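Putative polyphosphate kinase 2 (Pseudomonas aeruginosa PAO1, PDB 3CZP) transfers phosphate from inorganic polyphosphate to AMP, yielding ADP, and works with Mg(2+) as cofactor and, less efficiently, on GMP. Local coordinates at residues A[134-139]-A[203-208]. Numbering follows the deposited sequence.
With ACT (acetate ion), chain D.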
ATOM      1  N   ALA A 134     -23.162  -5.950  10.287  1.00 19.94           N
ATOM      2  CA  ALA A 134     -21.943  -5.841   9.418  1.00 20.45           C
ATOM      3  C   ALA A 134     -20.631  -6.134  10.178  1.00 19.76           C
ATOM      4  O   ALA A 134     -19.717  -6.724   9.619  1.00 19.83           O
ATOM      5  CB  ALA A 134     -21.862  -4.415   8.693  1.00 19.79           C
ATOM      6  N   ALA A 135     -20.572  -5.745  11.441  1.00 19.81           N
ATOM      7  CA  ALA A 135     -19.435  -5.975  12.272  1.00 20.21           C
ATOM      8  C   ALA A 135     -19.355  -7.470  12.570  1.00 21.32           C
ATOM      9  O   ALA A 135     -18.276  -8.086  12.420  1.00 20.61           O
ATOM     10  CB  ALA A 135     -19.540  -5.162  13.581  1.00 19.70           C
ATOM     11  N   GLU A 136     -20.491  -8.056  12.947  1.00 18.80           N
ATOM     12  CA  GLU A 136     -20.511  -9.465  13.266  1.00 19.57           C
ATOM     13  C   GLU A 136     -20.001 -10.227  12.047  1.00 18.50           C
ATOM     14  O   GLU A 136     -19.137 -11.070  12.163  1.00 18.72           O
ATOM     15  CB  GLU A 136     -21.901  -9.903  13.753  1.00 20.44           C
ATOM     16  CG  GLU A 136     -22.042 -11.278  14.357  1.00 20.96           C
ATOM     17  CD  GLU A 136     -22.042 -12.418  13.342  1.00 26.07           C
ATOM     18  OE1 GLU A 136     -22.353 -12.248  12.143  1.00 22.51           O
ATOM     19  OE2 GLU A 136     -21.696 -13.525  13.784  1.00 33.81           O
ATOM     20  N   ARG A 137     -20.503  -9.912  10.858  1.00 20.82           N
ATOM     21  CA  ARG A 137     -20.101 -10.622   9.634  1.00 20.83           C
ATOM     22  C   ARG A 137     -18.586 -10.393   9.273  1.00 19.93           C
ATOM     23  O   ARG A 137     -17.930 -11.296   8.785  1.00 20.04           O
ATOM     24  CB  ARG A 137     -21.044 -10.265   8.465  1.00 21.44           C
ATOM     25  CG  ARG A 137     -22.471 -10.844   8.632  1.00 21.46           C
ATOM     26  CD  ARG A 137     -23.395 -10.587   7.419  1.00 27.09           C
ATOM     27  NE  ARG A 137     -23.188  -9.263   6.772  1.00 32.86           N
ATOM     28  CZ  ARG A 137     -23.872  -8.130   7.003  1.00 32.33           C
ATOM     29  NH1 ARG A 137     -24.857  -8.072   7.859  1.00 30.56           N
ATOM     30  NH2 ARG A 137     -23.548  -7.032   6.342  1.00 34.49           N
ATOM     31  N   PHE A 138     -18.122  -9.171   9.411  1.00 19.31           N
ATOM     32  CA  PHE A 138     -16.729  -8.799   9.142  1.00 19.98           C
ATOM     33  C   PHE A 138     -15.835  -9.600  10.105  1.00 20.48           C
ATOM     34  O   PHE A 138     -14.978 -10.358   9.669  1.00 19.18           O
ATOM     35  CB  PHE A 138     -16.595  -7.297   9.291  1.00 20.41           C
ATOM     36  CG  PHE A 138     -15.208  -6.765   9.113  1.00 19.15           C
ATOM     37  CD1 PHE A 138     -14.537  -6.903   7.961  1.00 18.82           C
ATOM     38  CD2 PHE A 138     -14.573  -6.109  10.162  1.00 21.04           C
ATOM     39  CE1 PHE A 138     -13.253  -6.427   7.828  1.00 20.20           C
ATOM     40  CE2 PHE A 138     -13.323  -5.608  10.006  1.00 22.30           C
ATOM     41  CZ  PHE A 138     -12.660  -5.768   8.832  1.00 23.09           C
ATOM     42  N   GLU A 139     -16.104  -9.499  11.404  1.00 19.31           N
ATOM     43  CA  GLU A 139     -15.305 -10.257  12.385  1.00 19.46           C
ATOM     44  C   GLU A 139     -15.322 -11.745  12.148  1.00 20.16           C
ATOM     45  O   GLU A 139     -14.291 -12.389  12.288  1.00 18.20           O
ATOM     46  CB  GLU A 139     -15.705  -9.977  13.791  1.00 17.90           C
ATOM     47  CG  GLU A 139     -15.473  -8.501  14.078  1.00 19.03           C
ATOM     48  CD  GLU A 139     -15.838  -8.080  15.413  1.00 18.28           C
ATOM     49  OE1 GLU A 139     -16.240  -8.943  16.229  1.00 21.03           O
ATOM     50  OE2 GLU A 139     -15.746  -6.815  15.647  1.00 18.16           O
ATOM     51  N   THR A 203     -22.471  -9.055  19.334  1.00 23.57           N
ATOM     52  CA  THR A 203     -21.176  -9.258  18.694  1.00 23.67           C
ATOM     53  C   THR A 203     -20.196 -10.017  19.556  1.00 24.55           C
ATOM     54  O   THR A 203     -19.034 -10.208  19.158  1.00 27.13           O
ATOM     55  CB  THR A 203     -20.566  -7.918  18.258  1.00 22.34           C
ATOM     56  OG1 THR A 203     -20.361  -7.117  19.415  1.00 22.44           O
ATOM     57  CG2 THR A 203     -21.493  -7.221  17.217  1.00 21.27           C
ATOM     58  N   SER A 204     -20.626 -10.444  20.721  1.00 25.28           N
ATOM     59  CA  SER A 204     -19.807 -11.329  21.528  1.00 26.24           C
ATOM     60  C   SER A 204     -20.060 -12.766  21.075  1.00 26.59           C
ATOM     61  O   SER A 204     -21.119 -13.275  21.239  1.00 28.02           O
ATOM     62  CB  SER A 204     -20.105 -11.178  23.017  1.00 26.14           C
ATOM     63  OG  SER A 204     -18.969 -11.682  23.742  1.00 26.68           O
ATOM     64  N   ARG A 205     -19.055 -13.406  20.518  1.00 26.36           N
ATOM     65  CA  ARG A 205     -19.153 -14.746  19.946  1.00 26.73           C
ATOM     66  C   ARG A 205     -18.099 -15.606  20.588  1.00 27.28           C
ATOM     67  O   ARG A 205     -17.124 -15.093  21.182  1.00 27.41           O
ATOM     68  CB  ARG A 205     -18.903 -14.710  18.435  1.00 27.57           C
ATOM     69  CG  ARG A 205     -19.943 -14.010  17.673  1.00 29.30           C
ATOM     70  CD  ARG A 205     -21.126 -14.920  17.558  1.00 30.71           C
ATOM     71  NE  ARG A 205     -22.210 -14.314  16.812  1.00 34.14           N
ATOM     72  CZ  ARG A 205     -23.127 -13.517  17.326  1.00 29.51           C
ATOM     73  NH1 ARG A 205     -23.117 -13.245  18.608  1.00 31.77           N
ATOM     74  NH2 ARG A 205     -24.085 -13.051  16.549  1.00 29.46           N
ATOM     75  N   ASP A 206     -18.280 -16.906  20.481  1.00 27.80           N
ATOM     76  CA  ASP A 206     -17.342 -17.858  21.087  1.00 29.61           C
ATOM     77  C   ASP A 206     -15.918 -17.721  20.480  1.00 29.54           C
ATOM     78  O   ASP A 206     -14.891 -17.867  21.183  1.00 31.26           O
ATOM     79  CB  ASP A 206     -17.866 -19.282  20.910  1.00 30.21           C
ATOM     80  CG  ASP A 206     -19.049 -19.608  21.846  1.00 34.47           C
ATOM     81  OD1 ASP A 206     -19.429 -18.760  22.735  1.00 37.80           O
ATOM     82  OD2 ASP A 206     -19.603 -20.723  21.655  1.00 35.85           O
ATOM     83  N   TYR A 207     -15.857 -17.433  19.188  1.00 29.69           N
ATOM     84  CA  TYR A 207     -14.559 -17.244  18.479  1.00 27.94           C
ATOM     85  C   TYR A 207     -14.017 -15.821  18.568  1.00 27.26           C
ATOM     86  O   TYR A 207     -12.928 -15.564  18.121  1.00 25.39           O
ATOM     87  CB  TYR A 207     -14.717 -17.640  17.005  1.00 28.10           C
ATOM     88  CG  TYR A 207     -15.843 -16.906  16.341  1.00 27.89           C
ATOM     89  CD1 TYR A 207     -15.676 -15.613  15.903  1.00 26.63           C
ATOM     90  CD2 TYR A 207     -17.101 -17.473  16.242  1.00 27.89           C
ATOM     91  CE1 TYR A 207     -16.680 -14.917  15.365  1.00 24.81           C
ATOM     92  CE2 TYR A 207     -18.120 -16.775  15.661  1.00 26.00           C
ATOM     93  CZ  TYR A 207     -17.890 -15.523  15.208  1.00 24.78           C
ATOM     94  OH  TYR A 207     -18.896 -14.835  14.676  1.00 27.58           O
ATOM     95  N   ALA A 208     -14.808 -14.874  19.083  1.00 26.87           N
ATOM     96  CA  ALA A 208     -14.341 -13.518  19.279  1.00 26.86           C
ATOM     97  C   ALA A 208     -15.227 -12.845  20.378  1.00 27.20           C
ATOM     98  O   ALA A 208     -16.185 -12.122  20.085  1.00 26.03           O
ATOM     99  CB  ALA A 208     -14.354 -12.767  17.968  1.00 25.17           C
TER
HETATM  100  C   ACT D 607     -20.881 -18.537  18.089  1.00 56.34           C
HETATM  101  O   ACT D 607     -21.053 -18.072  19.253  1.00 55.78           O
HETATM  102  OXT ACT D 607     -21.725 -18.204  17.216  1.00 56.60           O
HETATM  103  CH3 ACT D 607     -19.738 -19.446  17.726  1.00 55.75           C
HETATM  104  O   HOH W   1     -18.516 -10.767  16.171  1.00 25.00           O
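A single salt bridge, Glu136 OE2 to Arg205 NE at 3.2 Å, ties helix 125-144 to the loop that joins helix 186-203 to strand 210-214, the outermost strand, within this chain, of the parallel sheet in the first P-loop-type PPK2 domain, which seems to be catalytically inactive. The bond is bent (139° at the hydrogen) and meets the anti lone pair of OE2, with the carboxylate and guanidinium planes 42° apart. Glu136, CG anti to its backbone N (chi1 -169°), carries its carboxylate out from the helix; the long Arg205 chain brings its guanidinium across, crossing the Glu136 side chain at about a right angle. OE2 also forms a salt bridge with Arg140 on the same helix, and two positive neighbours probably keep it ionised. Tyr207 OH lies close to OE2, though too badly angled for a hydrogen bond.

Deeper in, a water donates to both Glu139 OE1 (2.9 Å) and Thr203 O (3.1 Å). Lys151 NZ makes a salt bridge to Glu139 OE1 and a hydrogen bond to Thr203 O, while Tyr111 and Trp110 hold Glu139 OE2, so the buried carboxylate is probably stabilised in its charged form. Thr203 suits the helix end, its OG1 hydrogen-bonding Val199 O; CG2 packs loosely against Glu136 CB, 4.4 Å away. Asp206 N donates almost straight to an acetate, probably from the crystallisation liquor. Arg205 CB sits 3.4 Å above one face of the Tyr207 ring, near its rim.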